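Local coordinates for conserved hypothetical protein TM1158 (PDB 1O1Y) that is probably a type 1 glutamine amidotransferase with a flavodoxin-like fold, expected to release ammonia from glutamine, though the acceptor of that ammonia is not established, at residues 31-35 with 36-40; 42-46 with 47-51; 70-73 with 74-77; 201-204 with 205-209. All coordinates share one frame; numbering follows the deposited sequence.

Interaction 1 of 4, residues 31-35 with 36-40; sequences DIFRE and KNWSF. With SO4 (sulfate ion), chain G; SO4 (sulfate ion), chain B.
F33 lies between W38 and F40 in an aromatic cluster where helix 28-35 ends. Going out along F33, CB comes 3.9 Å from F40 CD2. Beyond it CD2 meets F40 CD2, which lies near the F33 ring plane at its edge, while CD1 lies 3.4 Å from W38 CE3 and CE1 rests near W38 CE3 and CZ3. Both ring pairs are oblique. An alanine at F33 would probably open a gap between W38 and F40. With CG between its backbone N and carbonyl carbon (chi1 60°), F40 swings its ring toward F33 and R34. The far end of R34 comes round to F40, whose CZ sits over one face of the guanidinium, 3.7 Å from R34 NH2. N37, at positive phi, is the C-prime residue of a Schellman motif, with W38 N bonded to F33 O (2.8 Å) and N37 N to R34 O (3.1 Å). N37 ND2 bonds almost straight to O2 of a sulfate ion, probably from the crystallisation liquor. The turn links helix and strand in the beta-alpha-beta unit 14-18, 28-35, 39-43: F33, W38 and F40 touch V15 of strand 14-18, and helix 211-237 packs on I32 and W38.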
loop_
_atom_site.group_PDB
_atom_site.type_symbol
_atom_site.label_atom_id
_atom_site.label_comp_id
_atom_site.label_asym_id
_atom_site.label_seq_id
_atom_site.Cartn_x
_atom_site.Cartn_y
_atom_site.Cartn_z
ATOM N N ASP A 31 7.208 -10.272 7.857
ATOM C CA ASP A 31 7.568 -10.593 9.208
ATOM C C ASP A 31 6.303 -10.864 10.052
ATOM O O ASP A 31 6.259 -11.823 10.835
ATOM C CB ASP A 31 8.340 -9.434 9.830
ATOM C CG ASP A 31 9.651 -9.125 9.074
ATOM O OD1 ASP A 31 10.344 -10.091 8.672
ATOM O OD2 ASP A 31 10.048 -7.963 8.899
ATOM N N ILE A 32 5.315 -10.001 9.891
ATOM C CA ILE A 32 4.055 -10.182 10.604
ATOM C C ILE A 32 3.343 -11.453 10.187
ATOM O O ILE A 32 2.848 -12.192 11.036
ATOM C CB ILE A 32 3.160 -8.982 10.453
ATOM C CG1 ILE A 32 3.793 -7.765 11.109
ATOM C CG2 ILE A 32 1.773 -9.292 11.052
ATOM C CD1 ILE A 32 3.127 -6.472 10.758
ATOM N N PHE A 33 3.292 -11.727 8.891
ATOM C CA PHE A 33 2.609 -12.933 8.411
ATOM C C PHE A 33 3.323 -14.127 8.946
ATOM O O PHE A 33 2.705 -15.102 9.387
ATOM C CB PHE A 33 2.589 -12.976 6.874
ATOM C CG PHE A 33 1.805 -11.892 6.207
ATOM C CD1 PHE A 33 0.991 -10.982 6.899
ATOM C CD2 PHE A 33 1.882 -11.785 4.814
ATOM C CE1 PHE A 33 0.311 -9.963 6.224
ATOM C CE2 PHE A 33 1.180 -10.778 4.143
ATOM C CZ PHE A 33 0.390 -9.875 4.831
ATOM N N ARG A 34 4.659 -14.089 8.930
ATOM C CA ARG A 34 5.400 -15.204 9.465
ATOM C C ARG A 34 5.169 -15.418 10.986
ATOM O O ARG A 34 5.044 -16.552 11.434
ATOM C CB ARG A 34 6.912 -15.078 9.157
ATOM C CG ARG A 34 7.215 -15.429 7.703
ATOM C CD ARG A 34 8.711 -15.330 7.321
ATOM N NE ARG A 34 8.915 -15.303 5.851
ATOM C CZ ARG A 34 8.832 -16.377 5.047
ATOM N NH1 ARG A 34 8.537 -17.581 5.536
ATOM N NH2 ARG A 34 9.051 -16.254 3.743
ATOM N N GLU A 35 5.162 -14.327 11.729
ATOM C CA GLU A 35 4.921 -14.328 13.185
ATOM C C GLU A 35 3.595 -15.004 13.494
ATOM O O GLU A 35 3.500 -15.748 14.455
ATOM C CB GLU A 35 4.933 -12.893 13.693
ATOM C CG GLU A 35 6.375 -12.400 13.822
ATOM C CD GLU A 35 6.555 -10.886 13.884
ATOM O OE1 GLU A 35 5.596 -10.189 14.274
ATOM O OE2 GLU A 35 7.700 -10.406 13.564
ATOM N N LYS A 36 2.603 -14.779 12.637
ATOM C CA LYS A 36 1.245 -15.313 12.848
ATOM C C LYS A 36 0.970 -16.593 12.089
ATOM O O LYS A 36 -0.157 -17.111 12.131
ATOM C CB LYS A 36 0.246 -14.288 12.433
ATOM C CG LYS A 36 0.283 -13.011 13.237
ATOM C CD LYS A 36 -0.858 -12.125 12.772
ATOM C CE LYS A 36 -0.844 -10.716 13.344
ATOM N NZ LYS A 36 -0.855 -10.653 14.842
ATOM N N ASN A 37 2.002 -17.170 11.463
ATOM C CA ASN A 37 1.835 -18.349 10.576
ATOM C C ASN A 37 0.694 -18.128 9.554
ATOM O O ASN A 37 -0.012 -19.066 9.196
ATOM C CB ASN A 37 1.575 -19.629 11.330
ATOM C CG ASN A 37 2.826 -20.168 12.005
ATOM O OD1 ASN A 37 3.136 -19.818 13.154
ATOM N ND2 ASN A 37 3.548 -21.025 11.304
ATOM N N TRP A 38 0.535 -16.907 9.095
ATOM C CA TRP A 38 -0.312 -16.679 7.933
ATOM C C TRP A 38 0.405 -17.139 6.644
ATOM O O TRP A 38 1.544 -16.782 6.413
ATOM C CB TRP A 38 -0.674 -15.231 7.805
ATOM C CG TRP A 38 -1.562 -14.722 8.862
ATOM C CD1 TRP A 38 -2.132 -15.433 9.871
ATOM C CD2 TRP A 38 -2.099 -13.398 8.952
ATOM N NE1 TRP A 38 -2.939 -14.619 10.626
ATOM C CE2 TRP A 38 -2.953 -13.371 10.087
ATOM C CE3 TRP A 38 -1.932 -12.218 8.214
ATOM C CZ2 TRP A 38 -3.632 -12.223 10.499
ATOM C CZ3 TRP A 38 -2.615 -11.074 8.619
ATOM C CH2 TRP A 38 -3.459 -11.092 9.764
ATOM N N SER A 39 -0.279 -17.927 5.825
ATOM C CA SER A 39 0.246 -18.289 4.490
ATOM C C SER A 39 0.170 -17.065 3.593
ATOM O O SER A 39 -0.695 -16.201 3.756
ATOM C CB SER A 39 -0.589 -19.411 3.881
ATOM O OG SER A 39 -0.457 -20.566 4.652
ATOM N N PHE A 40 1.107 -16.974 2.655
ATOM C CA PHE A 40 1.017 -15.939 1.624
ATOM C C PHE A 40 1.626 -16.383 0.301
ATOM O O PHE A 40 2.602 -17.179 0.253
ATOM C CB PHE A 40 1.599 -14.598 2.101
ATOM C CG PHE A 40 3.046 -14.658 2.485
ATOM C CD1 PHE A 40 4.023 -14.219 1.598
ATOM C CD2 PHE A 40 3.429 -15.150 3.738
ATOM C CE1 PHE A 40 5.368 -14.282 1.938
ATOM C CE2 PHE A 40 4.778 -15.224 4.103
ATOM C CZ PHE A 40 5.754 -14.785 3.195
HETATM S S SO4 G . 7.127 -21.746 11.476
HETATM O O1 SO4 G . 7.795 -20.599 12.079
HETATM O O2 SO4 G . 6.058 -22.251 12.344
HETATM O O3 SO4 G . 8.090 -22.818 11.268
HETATM O O4 SO4 G . 6.550 -21.305 10.218
HETATM S S SO4 B . -3.839 -22.541 4.353
HETATM O O1 SO4 B . -2.388 -22.571 4.584
HETATM O O2 SO4 B . -4.308 -21.179 4.674
HETATM O O3 SO4 B . -4.471 -23.561 5.183
HETATM O O4 SO4 B . -4.111 -22.916 2.967
#

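Interaction 2 of 4, residues 42-46 with 47-51; sequences YLDTP and KGEKL
Side chain to backbone, E49 and D44 make the central bond: D44 N donates to E49 OE1 over 2.9 Å, nearly straight at 170°, and meets the oxygen from above the carboxylate plane. E49 can reach it because its chain is extended beyond CG (chi2 -178°), running beside D44 in the same direction. Backbone bonds close the bend. K47 N donates to D44 O at 3.0 Å and G48 N to T45 O at 2.9 Å; a weak bond from E49 N also returns to D44 O. At the G48 phi of 85° a side chain would press on the carbonyl oxygen of K47, which suits a glycine.

Two waters add bridges. One donates to Y42 O and to E49 OE1, giving that carboxylate oxygen a second grip; the other donates to T45 O and E49 O.

Among charges, D44 OD1 and E49 OE1 stand 4.1 Å apart, a like-charged approach probably eased by the salt bridge of D44 OD2 to R19. L43 CD1 packs against the K50 carbonyl, 3.4 Å from O; the apolar contact is L43 CD2 to L51 CD2, 4.3 Å, with L85 of helix 78-92 touching both leucines.

This is a short 3-10 turn at the carboxyl end of edge strand 39-43, where the chain of a flavodoxin-like fold leaves the parallel part of its mixed sheet.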
loop_
_atom_site.group_PDB
_atom_site.type_symbol
_atom_site.label_atom_id
_atom_site.label_comp_id
_atom_site.label_asym_id
_atom_site.label_seq_id
_atom_site.Cartn_x
_atom_site.Cartn_y
_atom_site.Cartn_z
ATOM N N TYR A 42 2.991 -14.616 -3.278
ATOM C CA TYR A 42 3.234 -13.451 -4.114
ATOM C C TYR A 42 2.661 -13.758 -5.507
ATOM O O TYR A 42 2.814 -14.863 -6.046
ATOM C CB TYR A 42 4.723 -13.151 -4.262
ATOM C CG TYR A 42 5.309 -12.331 -3.134
ATOM C CD1 TYR A 42 6.134 -12.900 -2.194
ATOM C CD2 TYR A 42 5.067 -10.957 -3.058
ATOM C CE1 TYR A 42 6.683 -12.155 -1.195
ATOM C CE2 TYR A 42 5.590 -10.206 -2.054
ATOM C CZ TYR A 42 6.420 -10.788 -1.136
ATOM O OH TYR A 42 6.936 -10.033 -0.138
ATOM N N LEU A 43 2.032 -12.770 -6.089
ATOM C CA LEU A 43 1.609 -12.816 -7.500
ATOM C C LEU A 43 2.381 -11.701 -8.232
ATOM O O LEU A 43 2.112 -10.538 -8.033
ATOM C CB LEU A 43 0.122 -12.600 -7.648
ATOM C CG LEU A 43 -0.396 -12.678 -9.094
ATOM C CD1 LEU A 43 -0.252 -14.066 -9.678
ATOM C CD2 LEU A 43 -1.842 -12.209 -9.132
ATOM N N ASP A 44 3.357 -12.095 -9.028
ATOM C CA ASP A 44 4.196 -11.162 -9.785
ATOM C C ASP A 44 3.655 -11.094 -11.197
ATOM O O ASP A 44 4.105 -11.795 -12.111
ATOM C CB ASP A 44 5.642 -11.605 -9.775
ATOM C CG ASP A 44 6.267 -11.414 -8.401
ATOM O OD1 ASP A 44 6.521 -12.416 -7.707
ATOM O OD2 ASP A 44 6.487 -10.288 -7.949
ATOM N N THR A 45 2.654 -10.245 -11.354
ATOM C CA THR A 45 1.970 -10.142 -12.630
ATOM C C THR A 45 2.874 -9.651 -13.762
ATOM O O THR A 45 2.654 -10.067 -14.887
ATOM C CB THR A 45 0.751 -9.221 -12.559
ATOM O OG1 THR A 45 1.130 -7.984 -11.964
ATOM C CG2 THR A 45 -0.323 -9.837 -11.601
ATOM N N PRO A 46 3.870 -8.799 -13.509
ATOM C CA PRO A 46 4.754 -8.401 -14.625
ATOM C C PRO A 46 5.536 -9.542 -15.194
ATOM O O PRO A 46 6.023 -9.461 -16.327
ATOM C CB PRO A 46 5.655 -7.333 -13.997
ATOM C CG PRO A 46 4.880 -6.852 -12.865
ATOM C CD PRO A 46 4.240 -8.090 -12.272
ATOM N N LYS A 47 5.638 -10.637 -14.458
ATOM C CA LYS A 47 6.262 -11.845 -14.963
ATOM C C LYS A 47 5.334 -12.756 -15.740
ATOM O O LYS A 47 5.729 -13.850 -16.116
ATOM C CB LYS A 47 6.850 -12.648 -13.823
ATOM C CG LYS A 47 7.941 -11.920 -13.108
ATOM C CD LYS A 47 8.598 -12.868 -12.156
ATOM C CE LYS A 47 9.547 -12.167 -11.232
ATOM N NZ LYS A 47 10.526 -13.175 -10.717
ATOM N N GLY A 48 4.101 -12.313 -15.965
ATOM C CA GLY A 48 3.095 -13.140 -16.598
ATOM C C GLY A 48 2.338 -14.064 -15.654
ATOM O O GLY A 48 1.555 -14.910 -16.102
ATOM N N GLU A 49 2.570 -13.935 -14.357
ATOM C CA GLU A 49 1.935 -14.834 -13.408
ATOM C C GLU A 49 0.439 -14.538 -13.304
ATOM O O GLU A 49 0.026 -13.393 -13.353
ATOM C CB GLU A 49 2.594 -14.728 -12.035
ATOM C CG GLU A 49 3.973 -15.372 -12.004
ATOM C CD GLU A 49 4.623 -15.327 -10.628
ATOM O OE1 GLU A 49 3.970 -14.920 -9.612
ATOM O OE2 GLU A 49 5.811 -15.711 -10.564
ATOM N N LYS A 50 -0.349 -15.601 -13.198
ATOM C CA LYS A 50 -1.779 -15.511 -12.896
ATOM C C LYS A 50 -2.058 -16.250 -11.602
ATOM O O LYS A 50 -1.216 -17.006 -11.100
ATOM C CB LYS A 50 -2.620 -16.128 -14.010
ATOM C CG LYS A 50 -2.253 -15.656 -15.409
ATOM C CD LYS A 50 -2.748 -14.268 -15.676
ATOM C CE LYS A 50 -2.640 -13.936 -17.178
ATOM N NZ LYS A 50 -3.553 -12.814 -17.573
ATOM N N LEU A 51 -3.263 -16.068 -11.072
ATOM C CA LEU A 51 -3.602 -16.672 -9.791
ATOM C C LEU A 51 -3.283 -18.160 -9.797
ATOM O O LEU A 51 -3.599 -18.855 -10.767
ATOM C CB LEU A 51 -5.095 -16.539 -9.540
ATOM C CG LEU A 51 -5.599 -15.163 -9.191
ATOM C CD1 LEU A 51 -7.104 -15.154 -9.237
ATOM C CD2 LEU A 51 -5.075 -14.758 -7.826
HETATM O O HOH W 1 4.932 -16.030 -7.301
HETATM O O HOH W 2 0.123 -11.339 -15.224
#

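Interaction 3 of 4, residues 70-73 with 74-77; sequences AYEE and EKYP
E72 meets K75 and Y76 in a local, polar contact round a turn at the protein surface, in the loop that leads from strand 60-63 into helix 78-92. One backbone bond closes the turn: Y76 N donates to E72 O over 2.9 Å. The three side chains then run out alongside one another. E72 OE1 forms a salt bridge with K75 NZ at the long distance of 3.5 Å, and E72 OE2 lies in the plane of the Y76 ring at its edge, 3.4 Å from CE2. The extended E72 chain (chi2 -167°) carries the carboxylate that far. A water joins all three ends, donating to E72 OE2, accepting from K75 NZ and lying 2.7 Å from Y76 OH. E72 OE2 also accepts from G69 N, earlier in the same loop. With an alanine in place of E72, K75 is likely to lose its charge partner here, and the water and G69 N an acceptor. Further along, P77 CA makes a bent CA-H...O contact with E73 O, 3.2 Å away. In one of its two conformers E73 pairs with K108 of helix 102-109, and it touches L79 and F83 of helix 78-92.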
loop_
_atom_site.group_PDB
_atom_site.type_symbol
_atom_site.label_atom_id
_atom_site.label_comp_id
_atom_site.label_asym_id
_atom_site.label_seq_id
_atom_site.Cartn_x
_atom_site.Cartn_y
_atom_site.Cartn_z
ATOM N N ALA A 70 -1.543 4.626 -13.338
ATOM C CA ALA A 70 -2.815 3.926 -13.298
ATOM C C ALA A 70 -3.511 3.817 -14.645
ATOM O O ALA A 70 -4.355 2.970 -14.794
ATOM C CB ALA A 70 -3.758 4.608 -12.278
ATOM N N TYR A 71 -3.208 4.681 -15.618
ATOM C CA TYR A 71 -3.804 4.630 -16.931
ATOM C C TYR A 71 -2.855 4.029 -17.951
ATOM O O TYR A 71 -3.090 4.173 -19.141
ATOM C CB TYR A 71 -4.179 6.036 -17.415
ATOM C CG TYR A 71 -5.162 6.704 -16.479
ATOM C CD1 TYR A 71 -4.748 7.700 -15.607
ATOM C CD2 TYR A 71 -6.477 6.288 -16.430
ATOM C CE1 TYR A 71 -5.653 8.294 -14.724
ATOM C CE2 TYR A 71 -7.413 6.893 -15.553
ATOM C CZ TYR A 71 -6.969 7.888 -14.709
ATOM O OH TYR A 71 -7.833 8.465 -13.859
ATOM N N GLU A 72 -1.780 3.388 -17.506
ATOM C CA GLU A 72 -0.764 2.931 -18.464
ATOM C C GLU A 72 -0.903 1.443 -18.814
ATOM O O GLU A 72 0.092 0.714 -18.904
ATOM C CB GLU A 72 0.623 3.234 -17.932
ATOM C CG GLU A 72 0.896 4.727 -17.841
ATOM C CD GLU A 72 2.377 5.028 -17.616
ATOM O OE1 GLU A 72 2.926 5.748 -18.428
ATOM O OE2 GLU A 72 2.992 4.527 -16.643
ATOM N N GLU A 73 -2.140 1.008 -19.063
ATOM C CA GLU A 73 -2.375 -0.394 -19.410
ATOM C C GLU A 73 -1.753 -0.849 -20.715
ATOM O O GLU A 73 -1.417 -2.023 -20.835
ATOM C CB GLU A 73 -3.874 -0.725 -19.493
ATOM C CG GLU A 73 -4.525 -0.687 -18.136
ATOM C CD GLU A 73 -5.457 0.497 -17.980
ATOM O OE1 GLU A 73 -5.016 1.651 -18.298
ATOM O OE2 GLU A 73 -6.622 0.243 -17.550
ATOM N N GLU A 74 -1.589 0.039 -21.698
ATOM C CA GLU A 74 -0.961 -0.334 -22.973
ATOM C C GLU A 74 0.529 -0.594 -22.785
ATOM O O GLU A 74 1.050 -1.537 -23.320
ATOM C CB GLU A 74 -1.227 0.708 -24.082
ATOM C CG GLU A 74 -2.622 0.495 -24.665
ATOM C CD GLU A 74 -3.002 1.355 -25.840
ATOM O OE1 GLU A 74 -2.253 2.296 -26.221
ATOM O OE2 GLU A 74 -4.075 1.027 -26.432
ATOM N N LYS A 75 1.195 0.240 -21.996
ATOM C CA LYS A 75 2.612 0.051 -21.650
ATOM C C LYS A 75 2.815 -1.171 -20.771
ATOM O O LYS A 75 3.784 -1.871 -20.930
ATOM C CB LYS A 75 3.130 1.249 -20.869
ATOM C CG LYS A 75 4.226 2.036 -21.445
ATOM C CD LYS A 75 4.932 2.787 -20.343
ATOM C CE LYS A 75 5.704 3.969 -20.798
ATOM N NZ LYS A 75 6.087 4.808 -19.608
ATOM N N TYR A 76 1.904 -1.393 -19.829
ATOM C CA TYR A 76 1.989 -2.429 -18.796
ATOM C C TYR A 76 0.716 -3.289 -18.850
ATOM O O TYR A 76 -0.180 -3.096 -18.040
ATOM C CB TYR A 76 2.147 -1.784 -17.399
ATOM C CG TYR A 76 3.346 -0.826 -17.318
ATOM C CD1 TYR A 76 4.648 -1.306 -17.347
ATOM C CD2 TYR A 76 3.172 0.551 -17.246
ATOM C CE1 TYR A 76 5.717 -0.440 -17.304
ATOM C CE2 TYR A 76 4.224 1.398 -17.163
ATOM C CZ TYR A 76 5.508 0.903 -17.230
ATOM O OH TYR A 76 6.596 1.740 -17.186
ATOM N N PRO A 77 0.619 -4.189 -19.810
ATOM C CA PRO A 77 -0.615 -4.969 -19.989
ATOM C C PRO A 77 -1.029 -5.811 -18.772
ATOM O O PRO A 77 -2.226 -6.102 -18.640
ATOM C CB PRO A 77 -0.297 -5.873 -21.178
ATOM C CG PRO A 77 0.813 -5.247 -21.887
ATOM C CD PRO A 77 1.605 -4.498 -20.871
HETATM O O HOH W 3 -2.714 2.763 -21.646
HETATM O O HOH W 4 5.994 4.336 -16.628
#

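Interaction 4 of 4, residues 201-204 with 205-209; sequences KDEL and EKKKI
The last turn of helix 201-206 runs on regular i to i+4 bonds, E205 N to K201 O at 3.0 Å, K206 N to D202 O at 2.8 Å and K207 N to E203 O at 3.0 Å, before K208 takes positive phi and the chain turns away.

On one flank E203 and K207, four residues apart, form a salt bridge that is also a hydrogen bond, with NZ 2.8 Å from OE1 on the anti side of the carboxylate and 23° out of its plane. E203 has CG anti to the backbone N (chi1 172°) and K207 has CG on the side of its own N, and with both extended the two chains slant across each other and meet at NZ and OE1. Each has a further partner: E203 OE1 accepts from W149 NE1, and K207 NZ pairs with E121.

The ending is a Schellman motif, in which I209 N reaches back to L204 O at 3.0 Å, almost straight at 175°, and K208 N to E205 O. That return brings I209 over L204, the two side chains crossing at about a right angle with CD2 of L204 3.8 Å from CG2 of I209. L214 of helix 211-237 touches both, and I123 of strand 122-123 touches I209.

On another flank E205 lies alongside K201, its OE2 3.9 Å from K201 CE, while its OE1 stands 3.8 Å from D202 OD1, two like charges side by side.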
loop_
_atom_site.group_PDB
_atom_site.type_symbol
_atom_site.label_atom_id
_atom_site.label_comp_id
_atom_site.label_asym_id
_atom_site.label_seq_id
_atom_site.Cartn_x
_atom_site.Cartn_y
_atom_site.Cartn_z
ATOM N N LYS A 201 19.412 4.102 -5.419
ATOM C CA LYS A 201 20.556 4.898 -5.062
ATOM C C LYS A 201 20.764 6.054 -6.043
ATOM O O LYS A 201 21.045 7.156 -5.611
ATOM C CB LYS A 201 21.780 3.983 -5.069
ATOM C CG LYS A 201 23.112 4.637 -4.960
ATOM C CD LYS A 201 24.200 3.621 -4.549
ATOM C CE LYS A 201 25.449 4.332 -3.997
ATOM N NZ LYS A 201 26.553 3.386 -3.588
ATOM N N ASP A 202 20.644 5.815 -7.358
ATOM C CA ASP A 202 20.898 6.903 -8.325
ATOM C C ASP A 202 19.769 7.928 -8.368
ATOM O O ASP A 202 20.008 9.106 -8.534
ATOM C CB ASP A 202 21.158 6.347 -9.720
ATOM C CG ASP A 202 22.398 5.527 -9.779
ATOM O OD1 ASP A 202 23.296 5.721 -8.918
ATOM O OD2 ASP A 202 22.584 4.673 -10.673
ATOM N N GLU A 203 18.540 7.485 -8.218
ATOM C CA GLU A 203 17.406 8.394 -8.129
ATOM C C GLU A 203 17.512 9.278 -6.899
ATOM O O GLU A 203 17.256 10.486 -6.967
ATOM C CB GLU A 203 16.073 7.637 -8.083
ATOM C CG GLU A 203 14.862 8.544 -7.795
ATOM C CD GLU A 203 13.514 7.822 -7.701
ATOM O OE1 GLU A 203 12.478 8.507 -7.486
ATOM O OE2 GLU A 203 13.493 6.567 -7.800
ATOM N N LEU A 204 17.862 8.665 -5.761
ATOM C CA LEU A 204 18.104 9.432 -4.561
ATOM C C LEU A 204 19.248 10.433 -4.756
ATOM O O LEU A 204 19.104 11.575 -4.352
ATOM C CB LEU A 204 18.367 8.513 -3.355
ATOM C CG LEU A 204 17.135 7.731 -2.917
ATOM C CD1 LEU A 204 17.518 6.712 -1.872
ATOM C CD2 LEU A 204 16.072 8.633 -2.362
ATOM N N GLU A 205 20.343 10.029 -5.407
ATOM C CA GLU A 205 21.456 10.946 -5.677
ATOM C C GLU A 205 20.993 12.095 -6.574
ATOM O O GLU A 205 21.315 13.252 -6.304
ATOM C CB GLU A 205 22.687 10.273 -6.340
ATOM C CG GLU A 205 23.467 9.333 -5.456
ATOM C CD GLU A 205 24.632 8.647 -6.182
ATOM O OE1 GLU A 205 24.807 8.850 -7.401
ATOM O OE2 GLU A 205 25.386 7.895 -5.512
ATOM N N LYS A 206 20.260 11.773 -7.640
ATOM C CA LYS A 206 19.784 12.772 -8.616
ATOM C C LYS A 206 18.960 13.849 -7.893
ATOM O O LYS A 206 19.166 15.050 -8.118
ATOM C CB LYS A 206 18.888 12.141 -9.693
ATOM C CG LYS A 206 18.416 13.116 -10.778
ATOM C CD LYS A 206 17.897 12.353 -12.021
ATOM C CE LYS A 206 17.035 13.226 -12.955
ATOM N NZ LYS A 206 17.856 13.822 -14.027
ATOM N N LYS A 207 18.126 13.391 -6.979
ATOM C CA LYS A 207 17.188 14.244 -6.242
ATOM C C LYS A 207 17.819 14.829 -4.957
ATOM O O LYS A 207 17.179 15.583 -4.237
ATOM C CB LYS A 207 15.938 13.483 -5.926
ATOM C CG LYS A 207 15.151 13.120 -7.211
ATOM C CD LYS A 207 13.880 12.358 -6.974
ATOM C CE LYS A 207 13.149 12.158 -8.351
ATOM N NZ LYS A 207 12.069 11.134 -8.301
ATOM N N LYS A 208 19.070 14.469 -4.711
ATOM C CA LYS A 208 19.833 14.958 -3.568
ATOM C C LYS A 208 19.095 14.685 -2.241
ATOM O O LYS A 208 18.960 15.549 -1.382
ATOM C CB LYS A 208 20.229 16.432 -3.778
ATOM C CG LYS A 208 21.089 16.646 -5.025
ATOM C CD LYS A 208 21.617 18.098 -5.189
ATOM C CE LYS A 208 20.467 19.083 -5.406
ATOM N NZ LYS A 208 20.995 20.479 -5.544
ATOM N N ILE A 209 18.614 13.452 -2.084
ATOM C CA ILE A 209 17.919 13.008 -0.873
ATOM C C ILE A 209 18.899 12.119 -0.115
ATOM O O ILE A 209 19.490 11.195 -0.694
ATOM C CB ILE A 209 16.626 12.245 -1.242
ATOM C CG1 ILE A 209 15.664 13.177 -1.963
ATOM C CG2 ILE A 209 15.927 11.641 -0.030
ATOM C CD1 ILE A 209 14.398 12.479 -2.466
#

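In the fold
From the N terminus the four contacts come strictly in series: each closes before the next opens, so none nests in or crosses another. Interaction 1 turns helix 28-35 into strand 39-43, and interaction 2 takes over at the other end of that strand, their centres about 21 Å apart. The loop 70-77 of interaction 3 then leads into helix 78-92, which also packs on interaction 2; nearest atoms of these two are about 7 Å apart, without touching. Interaction 4 stands apart, some 26 Å centre to centre from interaction 3, ending helix 201-206 ahead of helix 211-237. That long helix, near its far end, packs on interaction 1.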